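Local coordinates for HTH tetR-type domain-containing protein (Streptomyces coelicolor A3, PDB 3IUV) that is uncharacterized but probably binds DNA as a dimeric transcriptional regulator of the TetR family, through an N-terminal helix-turn-helix domain, at residues Asp17-Val22 against Arg34-Glu39; Glu89-Leu94 against Tyr170-Leu175; Arg146-Val151 against Thr176-Val181. All blocks are in the same frame, centred on the assembly; numbering follows the deposited sequence.

Interaction 1: Asp17-Val22 against Arg34-Glu39; sequences DAAIRV and RTVAAE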
ATOM      1  N   ASP A  17       0.353   8.479  21.191  1.00 98.87           N
ATOM      2  CA  ASP A  17       1.200   9.356  20.398  1.00 95.48           C
ATOM      3  C   ASP A  17       2.604   8.811  20.364  1.00 95.23           C
ATOM      4  O   ASP A  17       3.261   8.811  19.333  1.00 99.89           O
ATOM      5  CB  ASP A  17       1.197  10.759  20.991  1.00100.44           C
ATOM      6  CG  ASP A  17      -0.086  11.513  20.680  1.00107.73           C
ATOM      7  OD1 ASP A  17      -0.621  11.344  19.560  1.00108.99           O
ATOM      8  OD2 ASP A  17      -0.562  12.269  21.550  1.00108.52           O
ATOM      9  N   ALA A  18       3.057   8.338  21.513  1.00101.67           N
ATOM     10  CA  ALA A  18       4.373   7.742  21.619  1.00104.52           C
ATOM     11  C   ALA A  18       4.462   6.489  20.763  1.00 98.63           C
ATOM     12  O   ALA A  18       5.452   6.285  20.065  1.00106.77           O
ATOM     13  CB  ALA A  18       4.693   7.435  23.083  1.00111.09           C
ATOM     14  N   ALA A  19       3.428   5.652  20.819  1.00 89.38           N
ATOM     15  CA  ALA A  19       3.379   4.453  19.998  1.00 96.08           C
ATOM     16  C   ALA A  19       3.553   4.920  18.574  1.00 98.38           C
ATOM     17  O   ALA A  19       4.353   4.375  17.804  1.00 92.81           O
ATOM     18  CB  ALA A  19       2.045   3.767  20.150  1.00100.80           C
ATOM     19  N   ILE A  20       2.792   5.955  18.242  1.00 94.95           N
ATOM     20  CA  ILE A  20       2.868   6.588  16.942  1.00 97.11           C
ATOM     21  C   ILE A  20       4.316   6.917  16.566  1.00107.63           C
ATOM     22  O   ILE A  20       4.799   6.493  15.519  1.00118.91           O
ATOM     23  CB  ILE A  20       1.929   7.826  16.873  1.00 88.93           C
ATOM     24  CG1 ILE A  20       0.579   7.417  16.270  1.00 93.74           C
ATOM     25  CG2 ILE A  20       2.551   8.965  16.078  1.00 77.41           C
ATOM     26  CD1 ILE A  20      -0.557   8.424  16.492  1.00 97.32           C
ATOM     27  N   ARG A  21       5.026   7.634  17.424  1.00106.19           N
ATOM     28  CA  ARG A  21       6.391   8.031  17.084  1.00114.87           C
ATOM     29  C   ARG A  21       7.357   6.846  17.000  1.00118.89           C
ATOM     30  O   ARG A  21       8.223   6.796  16.117  1.00120.55           O
ATOM     31  CB  ARG A  21       6.910   9.080  18.066  1.00112.23           C
ATOM     32  CG  ARG A  21       6.046  10.325  18.125  1.00109.79           C
ATOM     33  CD  ARG A  21       6.654  11.342  19.063  1.00113.59           C
ATOM     34  NE  ARG A  21       7.156  10.705  20.278  1.00122.71           N
ATOM     35  CZ  ARG A  21       6.401  10.379  21.325  1.00128.38           C
ATOM     36  NH1 ARG A  21       5.095  10.626  21.310  1.00130.38           N
ATOM     37  NH2 ARG A  21       6.952   9.802  22.389  1.00126.50           N
ATOM     38  N   VAL A  22       7.203   5.898  17.917  1.00108.82           N
ATOM     39  CA  VAL A  22       8.048   4.716  17.925  1.00110.72           C
ATOM     40  C   VAL A  22       8.056   4.015  16.551  1.00119.39           C
ATOM     41  O   VAL A  22       9.097   3.538  16.106  1.00122.31           O
ATOM     42  CB  VAL A  22       7.660   3.745  19.085  1.00100.70           C
ATOM     43  CG1 VAL A  22       8.420   2.428  18.991  1.00 92.31           C
ATOM     44  CG2 VAL A  22       7.925   4.397  20.439  1.00 98.53           C
ATOM     45  N   ARG A  34       6.978  -2.040  26.421  1.00 92.78           N
ATOM     46  CA  ARG A  34       8.169  -1.565  27.088  1.00 96.26           C
ATOM     47  C   ARG A  34       8.793  -0.393  26.322  1.00 96.48           C
ATOM     48  O   ARG A  34       9.309   0.541  26.935  1.00 96.71           O
ATOM     49  CB  ARG A  34       9.156  -2.720  27.295  1.00102.13           C
ATOM     50  CG  ARG A  34      10.120  -2.507  28.431  1.00108.67           C
ATOM     51  CD  ARG A  34      10.248  -3.756  29.295  1.00115.24           C
ATOM     52  NE  ARG A  34      11.035  -3.493  30.499  1.00130.87           N
ATOM     53  CZ  ARG A  34      10.927  -4.183  31.634  1.00148.87           C
ATOM     54  NH1 ARG A  34      10.057  -5.178  31.726  1.00152.60           N
ATOM     55  NH2 ARG A  34      11.686  -3.875  32.685  1.00154.39           N
ATOM     56  N   THR A  35       8.712  -0.424  24.991  1.00 90.13           N
ATOM     57  CA  THR A  35       9.361   0.598  24.160  1.00 99.45           C
ATOM     58  C   THR A  35       8.501   1.839  24.049  1.00 99.66           C
ATOM     59  O   THR A  35       9.000   2.964  23.976  1.00102.40           O
ATOM     60  CB  THR A  35       9.637   0.113  22.731  1.00100.30           C
ATOM     61  OG1 THR A  35       9.865  -1.302  22.730  1.00103.44           O
ATOM     62  CG2 THR A  35      10.854   0.827  22.184  1.00 93.72           C
ATOM     63  N   VAL A  36       7.198   1.613  24.006  1.00 94.52           N
ATOM     64  CA  VAL A  36       6.232   2.686  24.130  1.00 88.51           C
ATOM     65  C   VAL A  36       6.297   3.327  25.523  1.00 84.58           C
ATOM     66  O   VAL A  36       6.168   4.539  25.660  1.00 90.50           O
ATOM     67  CB  VAL A  36       4.824   2.161  23.860  1.00 90.40           C
ATOM     68  CG1 VAL A  36       3.895   3.306  23.515  1.00 88.75           C
ATOM     69  CG2 VAL A  36       4.866   1.167  22.714  1.00100.80           C
ATOM     70  N   ALA A  37       6.501   2.522  26.560  1.00 81.56           N
ATOM     71  CA  ALA A  37       6.633   3.079  27.905  1.00 86.86           C
ATOM     72  C   ALA A  37       7.845   4.004  27.961  1.00 94.40           C
ATOM     73  O   ALA A  37       7.756   5.152  28.391  1.00 89.63           O
ATOM     74  CB  ALA A  37       6.748   1.976  28.941  1.00 79.01           C
ATOM     75  N   ALA A  38       8.984   3.494  27.511  1.00106.28           N
ATOM     76  CA  ALA A  38      10.181   4.313  27.395  1.00106.93           C
ATOM     77  C   ALA A  38       9.880   5.617  26.662  1.00100.44           C
ATOM     78  O   ALA A  38      10.050   6.698  27.227  1.00109.83           O
ATOM     79  CB  ALA A  38      11.296   3.542  26.684  1.00106.86           C
ATOM     80  N   GLU A  39       9.428   5.522  25.413  1.00 86.95           N
ATOM     81  CA  GLU A  39       9.229   6.731  24.611  1.00101.53           C
ATOM     82  C   GLU A  39       8.295   7.729  25.273  1.00105.88           C
ATOM     83  O   GLU A  39       8.457   8.935  25.100  1.00106.92           O
ATOM     84  CB  GLU A  39       8.744   6.421  23.187  1.00109.32           C
ATOM     85  CG  GLU A  39       9.760   6.767  22.083  1.00114.29           C
ATOM     86  CD  GLU A  39      10.482   8.099  22.317  1.00118.15           C
ATOM     87  OE1 GLU A  39      11.450   8.130  23.121  1.00117.70           O
ATOM     88  OE2 GLU A  39      10.092   9.111  21.685  1.00111.36           O
TER
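Val22 and Arg21 on helix 11-24 meet Glu39 at the end of helix 33-40, the first helix of the predicted helix-turn-helix in this TetR-type DNA-binding domain. The two short helical segments approach to 8.6 Å between axes, their N-to-C directions 107° apart. Val22 and Glu39 run past each other in opposite directions, so that the CG2 methyl of Val22 lies on the aliphatic part of the glutamate, 3.4 Å from Glu39 CG. That methyl stands anti to its own carbonyl carbon, while CG1 is anti to the backbone N (chi1 173°) and turned toward the side chain of Thr35. Thr35 OG1 itself bonds to Ser32 OG. Further along the interface, Val36 inserts its CG1 branch beside the backbone of helix 11-24, 3.6 Å from Ala19 N, with the CB methyls of Ala18 and Ala19 near the same branch. Leu31 and Leu57 extend this apolar layer, Leu57 coming from helix 54-73. At the exposed margin the side chains of Arg21 and Glu39 cross obliquely and form a salt bridge. The Arg21 chain bends at chi3, and Ala18 C lies near the rim of one guanidinium face. Arg21 NH2 donates to Glu39 OE2 over 3.3 Å; the acceptor lies nearly in the guanidinium plane, but the donor stands above the carboxylate plane.

Interaction 2: Glu89-Leu94 against Tyr170-Leu175; sequences ELARVL and YAREVL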
ATOM      1  N   GLU A  89     -12.654  18.882  -4.941  1.00 79.01           N
ATOM      2  CA  GLU A  89     -12.707  18.730  -3.486  1.00 81.23           C
ATOM      3  C   GLU A  89     -11.842  17.580  -2.996  1.00 79.46           C
ATOM      4  O   GLU A  89     -11.142  17.704  -1.988  1.00 80.75           O
ATOM      5  CB  GLU A  89     -14.158  18.543  -3.007  1.00 91.20           C
ATOM      6  CG  GLU A  89     -14.935  19.851  -2.827  1.00 96.94           C
ATOM      7  CD  GLU A  89     -14.418  20.702  -1.672  1.00 91.21           C
ATOM      8  OE1 GLU A  89     -13.784  21.733  -1.941  1.00100.97           O
ATOM      9  OE2 GLU A  89     -14.631  20.339  -0.497  1.00 91.59           O
ATOM     10  N   LEU A  90     -11.904  16.455  -3.706  1.00 68.92           N
ATOM     11  CA  LEU A  90     -11.085  15.302  -3.364  1.00 73.46           C
ATOM     12  C   LEU A  90      -9.595  15.599  -3.503  1.00 68.31           C
ATOM     13  O   LEU A  90      -8.813  15.215  -2.648  1.00 68.28           O
ATOM     14  CB  LEU A  90     -11.460  14.094  -4.218  1.00 81.83           C
ATOM     15  CG  LEU A  90     -12.810  13.472  -3.844  1.00 84.01           C
ATOM     16  CD1 LEU A  90     -13.279  12.484  -4.909  1.00 73.58           C
ATOM     17  CD2 LEU A  90     -12.738  12.817  -2.470  1.00 72.15           C
ATOM     18  N   ALA A  91      -9.204  16.293  -4.570  1.00 58.40           N
ATOM     19  CA  ALA A  91      -7.793  16.590  -4.788  1.00 63.52           C
ATOM     20  C   ALA A  91      -7.259  17.473  -3.677  1.00 82.51           C
ATOM     21  O   ALA A  91      -6.062  17.439  -3.375  1.00 89.14           O
ATOM     22  CB  ALA A  91      -7.569  17.243  -6.147  1.00 67.86           C
ATOM     23  N   ARG A  92      -8.149  18.250  -3.055  1.00 89.27           N
ATOM     24  CA  ARG A  92      -7.765  19.128  -1.946  1.00 82.00           C
ATOM     25  C   ARG A  92      -7.753  18.393  -0.593  1.00 70.32           C
ATOM     26  O   ARG A  92      -6.976  18.742   0.288  1.00 81.60           O
ATOM     27  CB  ARG A  92      -8.654  20.374  -1.898  1.00 79.25           C
ATOM     28  N   VAL A  93      -8.595  17.380  -0.424  1.00 65.51           N
ATOM     29  CA  VAL A  93      -8.476  16.527   0.754  1.00 76.10           C
ATOM     30  C   VAL A  93      -7.135  15.795   0.714  1.00 78.46           C
ATOM     31  O   VAL A  93      -6.366  15.807   1.673  1.00 75.69           O
ATOM     32  CB  VAL A  93      -9.631  15.516   0.858  1.00 75.06           C
ATOM     33  CG1 VAL A  93      -9.251  14.375   1.806  1.00 70.74           C
ATOM     34  CG2 VAL A  93     -10.921  16.225   1.323  1.00 72.61           C
ATOM     35  N   LEU A  94      -6.858  15.170  -0.419  1.00 79.08           N
ATOM     36  CA  LEU A  94      -5.565  14.554  -0.650  1.00 82.28           C
ATOM     37  C   LEU A  94      -4.390  15.529  -0.501  1.00 78.49           C
ATOM     38  O   LEU A  94      -3.363  15.174   0.070  1.00 76.71           O
ATOM     39  CB  LEU A  94      -5.521  13.905  -2.032  1.00 86.82           C
ATOM     40  CG  LEU A  94      -6.072  12.489  -2.142  1.00 78.72           C
ATOM     41  CD1 LEU A  94      -5.305  11.752  -3.238  1.00 77.33           C
ATOM     42  CD2 LEU A  94      -5.932  11.772  -0.805  1.00 74.33           C
ATOM     43  N   TYR A 170      -2.851  17.118 -11.204  1.00 82.27           N
ATOM     44  CA  TYR A 170      -2.796  15.745 -11.664  1.00 77.06           C
ATOM     45  C   TYR A 170      -3.922  14.914 -11.067  1.00 66.69           C
ATOM     46  O   TYR A 170      -4.659  14.227 -11.788  1.00 67.26           O
ATOM     47  CB  TYR A 170      -1.427  15.139 -11.308  1.00 82.95           C
ATOM     48  CG  TYR A 170      -1.344  13.632 -11.451  1.00 78.74           C
ATOM     49  CD1 TYR A 170      -1.281  12.799 -10.327  1.00 65.69           C
ATOM     50  CD2 TYR A 170      -1.340  13.039 -12.712  1.00 65.34           C
ATOM     51  CE1 TYR A 170      -1.205  11.419 -10.467  1.00 77.62           C
ATOM     52  CE2 TYR A 170      -1.274  11.662 -12.860  1.00 68.32           C
ATOM     53  CZ  TYR A 170      -1.200  10.851 -11.743  1.00 80.68           C
ATOM     54  OH  TYR A 170      -1.126   9.476 -11.914  1.00 80.80           O
ATOM     55  N   ALA A 171      -4.059  14.963  -9.750  1.00 65.89           N
ATOM     56  CA  ALA A 171      -5.054  14.120  -9.112  1.00 69.70           C
ATOM     57  C   ALA A 171      -6.416  14.577  -9.621  1.00 74.96           C
ATOM     58  O   ALA A 171      -7.256  13.759 -10.008  1.00 73.40           O
ATOM     59  CB  ALA A 171      -4.947  14.217  -7.598  1.00 63.98           C
ATOM     60  N   ARG A 172      -6.594  15.895  -9.670  1.00 68.95           N
ATOM     61  CA  ARG A 172      -7.843  16.482 -10.120  1.00 78.62           C
ATOM     62  C   ARG A 172      -8.233  15.909 -11.463  1.00 72.54           C
ATOM     63  O   ARG A 172      -9.338  15.405 -11.646  1.00 74.68           O
ATOM     64  CB  ARG A 172      -7.714  17.999 -10.222  1.00 86.93           C
ATOM     65  CG  ARG A 172      -8.813  18.737  -9.489  1.00 88.14           C
ATOM     66  CD  ARG A 172      -9.527  19.695 -10.402  1.00110.24           C
ATOM     67  NE  ARG A 172      -9.935  19.028 -11.632  1.00126.90           N
ATOM     68  CZ  ARG A 172     -10.266  19.664 -12.749  1.00135.84           C
ATOM     69  NH1 ARG A 172     -10.237  20.993 -12.794  1.00140.56           N
ATOM     70  NH2 ARG A 172     -10.616  18.972 -13.823  1.00133.05           N
ATOM     71  N   GLU A 173      -7.305  15.994 -12.405  1.00 69.32           N
ATOM     72  CA  GLU A 173      -7.490  15.387 -13.710  1.00 66.81           C
ATOM     73  C   GLU A 173      -7.888  13.897 -13.643  1.00 60.88           C
ATOM     74  O   GLU A 173      -8.829  13.469 -14.305  1.00 68.20           O
ATOM     75  CB  GLU A 173      -6.219  15.557 -14.535  1.00 67.57           C
ATOM     76  CG  GLU A 173      -6.266  14.900 -15.905  1.00 83.44           C
ATOM     77  CD  GLU A 173      -7.272  15.539 -16.820  1.00 86.75           C
ATOM     78  OE1 GLU A 173      -7.870  14.818 -17.653  1.00 79.40           O
ATOM     79  OE2 GLU A 173      -7.477  16.764 -16.694  1.00100.62           O
ATOM     80  N   VAL A 174      -7.181  13.119 -12.831  1.00 56.63           N
ATOM     81  CA  VAL A 174      -7.366  11.662 -12.797  1.00 61.85           C
ATOM     82  C   VAL A 174      -8.738  11.338 -12.267  1.00 70.79           C
ATOM     83  O   VAL A 174      -9.499  10.560 -12.852  1.00 77.07           O
ATOM     84  CB  VAL A 174      -6.354  10.982 -11.850  1.00 63.43           C
ATOM     85  CG1 VAL A 174      -6.659   9.526 -11.716  1.00 55.75           C
ATOM     86  CG2 VAL A 174      -4.915  11.166 -12.331  1.00 63.94           C
ATOM     87  N   LEU A 175      -9.028  11.947 -11.126  1.00 73.50           N
ATOM     88  CA  LEU A 175     -10.307  11.815 -10.461  1.00 67.25           C
ATOM     89  C   LEU A 175     -11.481  12.160 -11.385  1.00 64.70           C
ATOM     90  O   LEU A 175     -12.460  11.400 -11.479  1.00 65.21           O
ATOM     91  CB  LEU A 175     -10.309  12.658  -9.183  1.00 67.10           C
ATOM     92  CG  LEU A 175      -9.235  12.222  -8.157  1.00 61.43           C
ATOM     93  CD1 LEU A 175      -9.056  13.219  -7.014  1.00 64.67           C
ATOM     94  CD2 LEU A 175      -9.540  10.866  -7.590  1.00 56.73           C
TER
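Within the all-helical C-terminal domain of the TetR fold, Ala91 on helix 86-98 packs against Ala171, Arg172 and Leu175 on helix 168-178. The segments run roughly antiparallel, 138° between their directions, with axes 8.6 Å apart at closest approach. Ala91 sits where the backbones come nearest, its CA 5.3 Å from Arg172 CA. Its CB points at the facing helix and rests 3.9 Å from Arg172 CG, with Ala171 CB 4.3 Å away on the same helix. One turn on, Leu175 reaches across with its CD1 methyl, which lies 3.8 Å from Leu90 CB and also borders Ala91 N. Arg172 contributes only the aliphatic base of its chain, CB and CG, before the chain bends away at chi2 and chi3. A polar tie completes the join from just before helix 168-178, where Tyr166 OH bonds to Ala91 O. On another side of that helix, Tyr170 forms a cation-pi contact with Arg146 of the second subunit. The contact between the two segments is thus almost wholly aliphatic, methyl and methylene groups meeting one another and, at Ala91 N and Arg172 N, backbone. Between these segments the fit probably rests on van der Waals packing, the Tyr166 bond adding a polar tie at the side.

Interaction 3: Arg146-Val151 against Thr176-Val181; sequences RALVAV and TRLIPV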
ATOM      1  N   ARG A 146     -15.989   3.111  -5.515  1.00 60.83           N
ATOM      2  CA  ARG A 146     -14.920   2.139  -5.352  1.00 62.60           C
ATOM      3  C   ARG A 146     -13.717   2.588  -6.189  1.00 71.49           C
ATOM      4  O   ARG A 146     -12.568   2.530  -5.767  1.00 60.19           O
ATOM      5  CB  ARG A 146     -15.396   0.760  -5.803  1.00 53.47           C
ATOM      6  CG  ARG A 146     -16.343   0.106  -4.821  1.00 66.15           C
ATOM      7  CD  ARG A 146     -17.259  -0.878  -5.518  1.00 86.92           C
ATOM      8  NE  ARG A 146     -16.553  -2.097  -5.922  1.00105.36           N
ATOM      9  CZ  ARG A 146     -16.986  -2.957  -6.845  1.00111.97           C
ATOM     10  NH1 ARG A 146     -18.129  -2.735  -7.483  1.00116.51           N
ATOM     11  NH2 ARG A 146     -16.270  -4.040  -7.141  1.00112.34           N
ATOM     12  N   ALA A 147     -13.996   3.064  -7.388  1.00 63.85           N
ATOM     13  CA  ALA A 147     -12.940   3.585  -8.216  1.00 62.12           C
ATOM     14  C   ALA A 147     -12.278   4.796  -7.566  1.00 73.03           C
ATOM     15  O   ALA A 147     -11.049   4.888  -7.507  1.00 78.79           O
ATOM     16  CB  ALA A 147     -13.483   3.938  -9.594  1.00 56.90           C
ATOM     17  N   LEU A 148     -13.078   5.744  -7.096  1.00 66.90           N
ATOM     18  CA  LEU A 148     -12.494   6.935  -6.517  1.00 56.61           C
ATOM     19  C   LEU A 148     -11.577   6.493  -5.394  1.00 60.47           C
ATOM     20  O   LEU A 148     -10.396   6.809  -5.366  1.00 68.05           O
ATOM     21  CB  LEU A 148     -13.578   7.893  -6.018  1.00 61.97           C
ATOM     22  CG  LEU A 148     -14.256   8.710  -7.131  1.00 59.08           C
ATOM     23  CD1 LEU A 148     -15.632   9.335  -6.716  1.00 63.98           C
ATOM     24  CD2 LEU A 148     -13.298   9.769  -7.660  1.00 57.18           C
ATOM     25  N   VAL A 149     -12.128   5.715  -4.483  1.00 63.89           N
ATOM     26  CA  VAL A 149     -11.373   5.217  -3.353  1.00 61.93           C
ATOM     27  C   VAL A 149     -10.057   4.519  -3.760  1.00 71.15           C
ATOM     28  O   VAL A 149      -8.995   4.791  -3.206  1.00 77.69           O
ATOM     29  CB  VAL A 149     -12.246   4.275  -2.543  1.00 57.75           C
ATOM     30  CG1 VAL A 149     -11.400   3.413  -1.580  1.00 60.59           C
ATOM     31  CG2 VAL A 149     -13.320   5.084  -1.798  1.00 71.14           C
ATOM     32  N   ALA A 150     -10.128   3.616  -4.723  1.00 68.61           N
ATOM     33  CA  ALA A 150      -8.947   2.879  -5.139  1.00 77.07           C
ATOM     34  C   ALA A 150      -7.831   3.830  -5.618  1.00 81.52           C
ATOM     35  O   ALA A 150      -6.632   3.601  -5.404  1.00 75.58           O
ATOM     36  CB  ALA A 150      -9.315   1.884  -6.234  1.00 63.58           C
ATOM     37  N   VAL A 151      -8.228   4.911  -6.262  1.00 77.60           N
ATOM     38  CA  VAL A 151      -7.242   5.823  -6.804  1.00 71.54           C
ATOM     39  C   VAL A 151      -6.671   6.771  -5.738  1.00 68.23           C
ATOM     40  O   VAL A 151      -5.496   7.115  -5.792  1.00 71.11           O
ATOM     41  CB  VAL A 151      -7.789   6.564  -8.023  1.00 67.00           C
ATOM     42  CG1 VAL A 151      -8.763   7.670  -7.599  1.00 72.13           C
ATOM     43  CG2 VAL A 151      -6.653   7.100  -8.829  1.00 63.17           C
ATOM     44  N   THR A 176     -11.374  13.279 -12.093  1.00 66.35           N
ATOM     45  CA  THR A 176     -12.422  13.699 -13.036  1.00 73.94           C
ATOM     46  C   THR A 176     -12.775  12.615 -14.060  1.00 76.95           C
ATOM     47  O   THR A 176     -13.936  12.481 -14.463  1.00 77.32           O
ATOM     48  CB  THR A 176     -12.020  14.981 -13.797  1.00 84.06           C
ATOM     49  OG1 THR A 176     -11.869  16.068 -12.873  1.00 90.84           O
ATOM     50  CG2 THR A 176     -13.075  15.341 -14.843  1.00 74.58           C
ATOM     51  N   ARG A 177     -11.775  11.841 -14.481  1.00 68.81           N
ATOM     52  CA  ARG A 177     -12.010  10.791 -15.471  1.00 65.31           C
ATOM     53  C   ARG A 177     -12.841   9.626 -14.959  1.00 68.35           C
ATOM     54  O   ARG A 177     -13.454   8.899 -15.733  1.00 72.00           O
ATOM     55  CB  ARG A 177     -10.688  10.263 -15.983  1.00 59.79           C
ATOM     56  CG  ARG A 177      -9.925  11.277 -16.788  1.00 54.34           C
ATOM     57  CD  ARG A 177      -8.547  10.755 -17.047  1.00 61.60           C
ATOM     58  NE  ARG A 177      -7.699  11.741 -17.700  1.00 70.99           N
ATOM     59  CZ  ARG A 177      -6.695  11.437 -18.523  1.00 73.25           C
ATOM     60  NH1 ARG A 177      -6.413  10.162 -18.795  1.00 67.88           N
ATOM     61  NH2 ARG A 177      -5.970  12.410 -19.070  1.00 60.44           N
ATOM     62  N   LEU A 178     -12.828   9.433 -13.653  1.00 67.57           N
ATOM     63  CA  LEU A 178     -13.563   8.345 -13.056  1.00 64.61           C
ATOM     64  C   LEU A 178     -14.974   8.812 -12.788  1.00 75.83           C
ATOM     65  O   LEU A 178     -15.856   8.019 -12.497  1.00 77.51           O
ATOM     66  CB  LEU A 178     -12.901   7.935 -11.750  1.00 66.82           C
ATOM     67  CG  LEU A 178     -11.417   7.637 -11.949  1.00 76.70           C
ATOM     68  CD1 LEU A 178     -10.666   7.731 -10.631  1.00 73.10           C
ATOM     69  CD2 LEU A 178     -11.256   6.272 -12.594  1.00 77.73           C
ATOM     70  N   ILE A 179     -15.182  10.116 -12.887  1.00 77.37           N
ATOM     71  CA  ILE A 179     -16.488  10.678 -12.632  1.00 70.41           C
ATOM     72  C   ILE A 179     -17.206  10.865 -13.976  1.00 84.67           C
ATOM     73  O   ILE A 179     -16.677  11.497 -14.898  1.00 92.06           O
ATOM     74  CB  ILE A 179     -16.344  11.975 -11.789  1.00 80.03           C
ATOM     75  CG1 ILE A 179     -15.684  11.640 -10.447  1.00 75.55           C
ATOM     76  CG2 ILE A 179     -17.686  12.669 -11.557  1.00 70.08           C
ATOM     77  CD1 ILE A 179     -15.369  12.843  -9.597  1.00 76.99           C
ATOM     78  N   PRO A 180     -18.397  10.254 -14.096  1.00 91.80           N
ATOM     79  CA  PRO A 180     -19.263  10.074 -15.281  1.00 99.19           C
ATOM     80  C   PRO A 180     -20.262  11.201 -15.610  1.00109.30           C
ATOM     81  O   PRO A 180     -20.324  12.211 -14.915  1.00100.89           O
ATOM     82  CB  PRO A 180     -20.055   8.795 -14.953  1.00 79.67           C
ATOM     83  CG  PRO A 180     -19.521   8.284 -13.619  1.00 70.00           C
ATOM     84  CD  PRO A 180     -18.840   9.429 -12.961  1.00 82.68           C
ATOM     85  N   VAL A 181     -21.052  10.981 -16.666  1.00120.78           N
ATOM     86  CA  VAL A 181     -21.998  11.966 -17.215  1.00118.12           C
ATOM     87  C   VAL A 181     -21.334  13.303 -17.524  1.00118.88           C
ATOM     88  O   VAL A 181     -21.722  14.339 -16.989  1.00121.96           O
ATOM     89  CB  VAL A 181     -23.224  12.206 -16.299  1.00109.36           C
ATOM     90  CG1 VAL A 181     -24.244  13.098 -17.011  1.00110.73           C
ATOM     91  CG2 VAL A 181     -23.863  10.885 -15.887  1.00 91.24           C
TER
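Leu178, Leu148 and Ile179 carry the contact between helix 142-161 and the C-terminal end of helix 168-178, the two helices that in TetR-family proteins commonly build the dimer interface. Leu178, the residue with most surface buried here, directs its side chain at helix 142-161, where its two methyls are shared out: CD2 lies 4.4 Å from Ala147 CB, whereas CD1 faces Ala147 O and the side chains of Leu148 and Val151. Val151 and Leu178 meet tip to tip, although the placing of Val151 CG1 is doubtful in the model. Leu178 also packs on Leu178 of the second subunit, so this side chain serves the subunit core and the dimer seam together. Beside it, Arg177 NH1 bonds to Thr144 OG1 of the second subunit.

Leu148 leaves its helix less directly, yet its CD2 methyl extends to the other segment and is 4.5 Å from Leu178 CD1. The chain is out of the helix at Ile179, whose backbone N still bonds to Thr176 O, three residues back in the final helical turn. Leu86 of helix 86-98 touches both Leu148 and Ile179, so a third helix of the domain also meets this pair. The side chains of Leu148 and Ile179 cross at about a right angle, and the Leu148 CD2 methyl rests 4.1 Å from Ile179 CG1 and 4.2 Å from Ile179 CD1.

From the N terminus, interaction 1 comes first, closing a short loop of eleven residues and tying helix 11-24 to helix 33-40 inside the DNA-binding domain. It is complete before the others open, and its centre lies about 34 Å and 38 Å from the centres of interactions 2 and 3, on the opposite side of the chain's centre. Interaction 2 opens on helix 86-98 and closes after 75 intervening residues. Interaction 3 opens within that span, at 146-151, and closes beyond it, so the two cross. They share helix 168-178, joining it to helices 86-98 and 142-161, and touch where Leu90 and Leu175 meet Leu148; both also reach the second subunit.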